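Local coordinates for Slr0280 protein (Synechocystis sp., PDB 5H3K), which is of unknown function but carries a region related to phosphodiester glycosidases of the NAGPA family, and so may act on phosphodiester-linked sugars, at residues Q292-R303 and G540-V551. Sequence-based numbering, arbitrary orientation.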
loop_
_atom_site.group_PDB
_atom_site.type_symbol
_atom_site.label_atom_id
_atom_site.label_comp_id
_atom_site.label_asym_id
_atom_site.label_seq_id
_atom_site.Cartn_x
_atom_site.Cartn_y
_atom_site.Cartn_z
ATOM N N GLN A 292 -21.843 8.016 -5.278
ATOM C CA GLN A 292 -20.704 8.253 -6.165
ATOM C C GLN A 292 -19.416 8.162 -5.348
ATOM O O GLN A 292 -19.248 8.893 -4.368
ATOM C CB GLN A 292 -20.816 9.638 -6.809
ATOM C CG GLN A 292 -19.635 10.005 -7.706
ATOM C CD GLN A 292 -19.862 11.268 -8.523
ATOM O OE1 GLN A 292 -19.645 12.383 -8.043
ATOM N NE2 GLN A 292 -20.289 11.095 -9.771
ATOM N N PHE A 293 -18.525 7.246 -5.733
ATOM C CA PHE A 293 -17.312 6.976 -4.956
ATOM C C PHE A 293 -16.066 7.380 -5.715
ATOM O O PHE A 293 -15.802 6.846 -6.797
ATOM C CB PHE A 293 -17.190 5.477 -4.647
ATOM C CG PHE A 293 -18.222 4.955 -3.681
ATOM C CD1 PHE A 293 -19.517 4.666 -4.103
ATOM C CD2 PHE A 293 -17.882 4.713 -2.352
ATOM C CE1 PHE A 293 -20.469 4.164 -3.207
ATOM C CE2 PHE A 293 -18.819 4.214 -1.447
ATOM C CZ PHE A 293 -20.122 3.940 -1.871
ATOM N N PRO A 294 -15.273 8.305 -5.151
ATOM C CA PRO A 294 -13.948 8.533 -5.744
ATOM C C PRO A 294 -13.096 7.282 -5.526
ATOM O O PRO A 294 -13.031 6.785 -4.394
ATOM C CB PRO A 294 -13.385 9.715 -4.938
ATOM C CG PRO A 294 -14.595 10.353 -4.279
ATOM C CD PRO A 294 -15.542 9.201 -4.015
ATOM N N VAL A 295 -12.486 6.759 -6.592
ATOM C CA VAL A 295 -11.676 5.546 -6.506
ATOM C C VAL A 295 -10.307 5.723 -7.165
ATOM O O VAL A 295 -10.194 6.267 -8.272
ATOM C CB VAL A 295 -12.406 4.332 -7.147
ATOM C CG1 VAL A 295 -11.505 3.113 -7.198
ATOM C CG2 VAL A 295 -13.681 3.994 -6.376
ATOM N N THR A 296 -9.257 5.273 -6.479
ATOM C CA THR A 296 -7.915 5.278 -7.034
ATOM C C THR A 296 -7.521 3.871 -7.459
ATOM O O THR A 296 -7.682 2.903 -6.697
ATOM C CB THR A 296 -6.879 5.748 -6.001
ATOM O OG1 THR A 296 -7.360 6.914 -5.324
ATOM C CG2 THR A 296 -5.563 6.062 -6.690
ATOM N N THR A 297 -7.018 3.741 -8.684
ATOM C CA THR A 297 -6.574 2.440 -9.166
ATOM C C THR A 297 -5.194 2.515 -9.791
ATOM O O THR A 297 -4.787 3.547 -10.340
ATOM C CB THR A 297 -7.534 1.837 -10.208
ATOM O OG1 THR A 297 -7.628 2.715 -11.340
ATOM C CG2 THR A 297 -8.921 1.617 -9.617
ATOM N N VAL A 298 -4.484 1.401 -9.727
ATOM C CA VAL A 298 -3.303 1.221 -10.553
ATOM C C VAL A 298 -3.491 -0.102 -11.252
ATOM O O VAL A 298 -3.767 -1.122 -10.611
ATOM C CB VAL A 298 -2.012 1.223 -9.753
ATOM C CG1 VAL A 298 -0.843 0.959 -10.676
ATOM C CG2 VAL A 298 -1.841 2.559 -9.028
ATOM N N THR A 299 -3.385 -0.074 -12.576
ATOM C CA THR A 299 -3.626 -1.262 -13.377
ATOM C C THR A 299 -2.302 -1.730 -13.961
ATOM O O THR A 299 -1.535 -0.940 -14.523
ATOM C CB THR A 299 -4.657 -0.997 -14.496
ATOM O OG1 THR A 299 -5.919 -0.638 -13.911
ATOM C CG2 THR A 299 -4.842 -2.251 -15.353
ATOM N N ILE A 300 -2.021 -3.015 -13.808
ATOM C CA ILE A 300 -0.715 -3.552 -14.141
ATOM C C ILE A 300 -0.894 -4.737 -15.075
ATOM O O ILE A 300 -1.669 -5.645 -14.779
ATOM C CB ILE A 300 0.024 -4.054 -12.873
ATOM C CG1 ILE A 300 0.272 -2.913 -11.876
ATOM C CG2 ILE A 300 1.333 -4.728 -13.246
ATOM C CD1 ILE A 300 -0.612 -2.994 -10.628
ATOM N N ASN A 301 -0.191 -4.718 -16.208
ATOM C CA ASN A 301 -0.144 -5.880 -17.090
ATOM C C ASN A 301 0.974 -6.800 -16.626
ATOM O O ASN A 301 2.147 -6.515 -16.863
ATOM C CB ASN A 301 0.091 -5.440 -18.539
ATOM C CG ASN A 301 0.147 -6.623 -19.509
ATOM O OD1 ASN A 301 0.168 -7.790 -19.096
ATOM N ND2 ASN A 301 0.184 -6.321 -20.800
ATOM N N PRO A 302 0.616 -7.929 -15.983
ATOM C CA PRO A 302 1.610 -8.802 -15.349
ATOM C C PRO A 302 2.391 -9.602 -16.394
ATOM O O PRO A 302 3.291 -10.370 -16.052
ATOM C CB PRO A 302 0.748 -9.730 -14.484
ATOM C CG PRO A 302 -0.522 -9.864 -15.266
ATOM C CD PRO A 302 -0.736 -8.525 -15.952
ATOM N N ARG A 303 2.038 -9.409 -17.658
ATOM C CA ARG A 303 2.738 -10.047 -18.769
ATOM C C ARG A 303 3.760 -9.114 -19.420
ATOM O O ARG A 303 4.536 -9.545 -20.276
ATOM C CB ARG A 303 1.732 -10.532 -19.817
ATOM C CG ARG A 303 0.880 -11.704 -19.355
ATOM C CD ARG A 303 -0.463 -11.734 -20.059
ATOM N NE ARG A 303 -1.411 -10.767 -19.498
ATOM C CZ ARG A 303 -2.010 -9.810 -20.201
ATOM N NH1 ARG A 303 -1.767 -9.688 -21.499
ATOM N NH2 ARG A 303 -2.858 -8.979 -19.612
ATOM N N GLY A 540 -6.804 -9.942 -18.227
ATOM C CA GLY A 540 -5.887 -10.549 -17.293
ATOM C C GLY A 540 -4.926 -9.511 -16.746
ATOM O O GLY A 540 -3.865 -9.869 -16.241
ATOM N N ASN A 541 -5.283 -8.231 -16.846
ATOM C CA ASN A 541 -4.527 -7.196 -16.133
ATOM C C ASN A 541 -4.948 -7.164 -14.671
ATOM O O ASN A 541 -6.116 -7.388 -14.354
ATOM C CB ASN A 541 -4.749 -5.801 -16.732
ATOM C CG ASN A 541 -4.140 -5.645 -18.117
ATOM O OD1 ASN A 541 -3.082 -6.198 -18.418
ATOM N ND2 ASN A 541 -4.817 -4.890 -18.967
ATOM N N ILE A 542 -4.003 -6.857 -13.791
ATOM C CA ILE A 542 -4.280 -6.779 -12.365
ATOM C C ILE A 542 -4.644 -5.355 -11.996
ATOM O O ILE A 542 -3.981 -4.411 -12.423
ATOM C CB ILE A 542 -3.051 -7.229 -11.563
ATOM C CG1 ILE A 542 -2.791 -8.723 -11.821
ATOM C CG2 ILE A 542 -3.228 -6.906 -10.056
ATOM C CD1 ILE A 542 -1.432 -9.202 -11.344
ATOM N N ILE A 543 -5.710 -5.186 -11.219
ATOM C CA ILE A 543 -6.086 -3.860 -10.745
ATOM C C ILE A 543 -5.950 -3.800 -9.230
ATOM O O ILE A 543 -6.478 -4.648 -8.521
ATOM C CB ILE A 543 -7.534 -3.495 -11.142
ATOM C CG1 ILE A 543 -7.778 -3.833 -12.613
ATOM C CG2 ILE A 543 -7.794 -2.014 -10.906
ATOM C CD1 ILE A 543 -9.245 -3.874 -12.981
ATOM N N LEU A 544 -5.192 -2.825 -8.747
ATOM C CA LEU A 544 -5.130 -2.540 -7.319
ATOM C C LEU A 544 -6.074 -1.368 -7.089
ATOM O O LEU A 544 -6.002 -0.353 -7.802
ATOM C CB LEU A 544 -3.706 -2.178 -6.900
ATOM C CG LEU A 544 -2.596 -3.152 -7.308
ATOM C CD1 LEU A 544 -1.259 -2.683 -6.746
ATOM C CD2 LEU A 544 -2.886 -4.563 -6.825
ATOM N N VAL A 545 -6.956 -1.489 -6.098
ATOM C CA VAL A 545 -8.056 -0.532 -5.917
ATOM C C VAL A 545 -8.152 -0.016 -4.483
ATOM O O VAL A 545 -8.143 -0.806 -3.539
ATOM C CB VAL A 545 -9.409 -1.216 -6.239
ATOM C CG1 VAL A 545 -10.563 -0.209 -6.125
ATOM C CG2 VAL A 545 -9.371 -1.856 -7.618
ATOM N N ALA A 546 -8.241 1.304 -4.325
ATOM C CA ALA A 546 -8.474 1.934 -3.019
ATOM C C ALA A 546 -9.657 2.888 -3.127
ATOM O O ALA A 546 -9.657 3.780 -3.988
ATOM C CB ALA A 546 -7.220 2.708 -2.551
ATOM N N SER A 547 -10.651 2.710 -2.263
ATOM C CA SER A 547 -11.819 3.587 -2.221
ATOM C C SER A 547 -12.004 4.149 -0.821
ATOM O O SER A 547 -11.687 3.500 0.174
ATOM C CB SER A 547 -13.085 2.853 -2.660
ATOM O OG SER A 547 -13.446 1.867 -1.709
ATOM N N HIS A 548 -12.531 5.362 -0.728
ATOM C CA HIS A 548 -12.809 5.919 0.596
ATOM C C HIS A 548 -14.276 6.304 0.728
ATOM O O HIS A 548 -15.142 5.483 0.417
ATOM C CB HIS A 548 -11.802 7.024 0.932
ATOM C CG HIS A 548 -10.388 6.513 0.996
ATOM N ND1 HIS A 548 -9.893 5.863 2.105
ATOM C CD2 HIS A 548 -9.396 6.513 0.076
ATOM C CE1 HIS A 548 -8.637 5.502 1.874
ATOM N NE2 HIS A 548 -8.312 5.881 0.655
ATOM N N ASN A 549 -14.582 7.506 1.204
ATOM C CA ASN A 549 -15.986 7.880 1.393
ATOM C C ASN A 549 -16.640 8.242 0.079
ATOM O O ASN A 549 -16.000 8.850 -0.794
ATOM C CB ASN A 549 -16.108 9.082 2.337
ATOM C CG ASN A 549 -15.723 8.742 3.762
ATOM O OD1 ASN A 549 -16.582 8.551 4.620
ATOM N ND2 ASN A 549 -14.425 8.662 4.020
ATOM N N ARG A 550 -17.911 7.883 -0.068
ATOM C CA ARG A 550 -18.681 8.353 -1.211
ATOM C C ARG A 550 -18.897 9.857 -1.049
ATOM O O ARG A 550 -18.800 10.401 0.066
ATOM C CB ARG A 550 -20.018 7.612 -1.324
ATOM C CG ARG A 550 -21.104 8.102 -0.355
ATOM C CD ARG A 550 -22.191 7.051 -0.165
ATOM N NE ARG A 550 -21.716 5.908 0.625
ATOM C CZ ARG A 550 -22.293 4.706 0.642
ATOM N NH1 ARG A 550 -21.784 3.736 1.390
ATOM N NH2 ARG A 550 -23.370 4.467 -0.094
ATOM N N VAL A 551 -19.149 10.540 -2.160
ATOM C CA VAL A 551 -19.417 11.975 -2.098
ATOM C C VAL A 551 -20.612 12.211 -1.184
ATOM O O VAL A 551 -21.708 11.708 -1.438
ATOM C CB VAL A 551 -19.657 12.580 -3.501
ATOM C CG1 VAL A 551 -20.023 14.064 -3.395
ATOM C CG2 VAL A 551 -18.418 12.398 -4.373
HETATM O O HOH W 1 -22.731 10.018 -3.401
HETATM O O HOH W 2 -9.016 6.350 -3.408
#
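Phe293 and Arg550 meet through two different first torsions: the phenylalanine ring swings to the side of its own backbone N (chi1 -69°), while Arg550 CG sits between its backbone N and carbonyl carbon (chi1 79°). The two side chains then run alongside each other. Arg550 CB lies over the ring centre, 3.6 Å from the Phe293 centroid, a CH-pi contact; farther out the chain bends, and Phe293 CZ comes under one guanidinium face, 3.4 Å from Arg550 CZ, with the planes well tilted. Arg550 NH1 forms a salt bridge with Glu560, and the carbonyls of Ala554, Gly555 and Gly290 accept from the guanidinium, which holds it in this tilt beside Phe293 CZ; Ile564 of helix 558-567 also touches Phe293. Cutting Phe293 back to an alanine would probably strip Arg550 CB of its CH-pi partner, leave one guanidinium face without its aromatic neighbour and open a gap beside Ile564. Next to this pair, Val551 N donates a hydrogen bond to Gln292 O (2.8 Å), and a water joins Gln292 N to Val551 O.

From Thr296 to Ile300 the chain pairs with 542-547 in a regular antiparallel ladder, Thr296, Val298 and Ile300 facing Ala546, Leu544 and Ile542 in hydrogen-bonded pairs. Val295 CG1 meets Val545 CG1 at 3.6 Å on the face packed against helix 558-567; on the other face Ile300 CD1 reaches Leu544 CG at 3.9 Å. A second water donates to both Thr296 OG1 and Ala546 O, and Thr296 OG1 also hydrogen-bonds to Gln283. Beyond the ladder, Asn301 OD1 accepts from Arg303 N at 2.9 Å, an Asx turn.

The pairing joins neighbouring strands of an eight-stranded antiparallel sheet. Backbone bonds and apolar contacts hold its middle, whereas an arginine whose aliphatic stem covers an aromatic ring closes one end, its charge probably offset by Glu560.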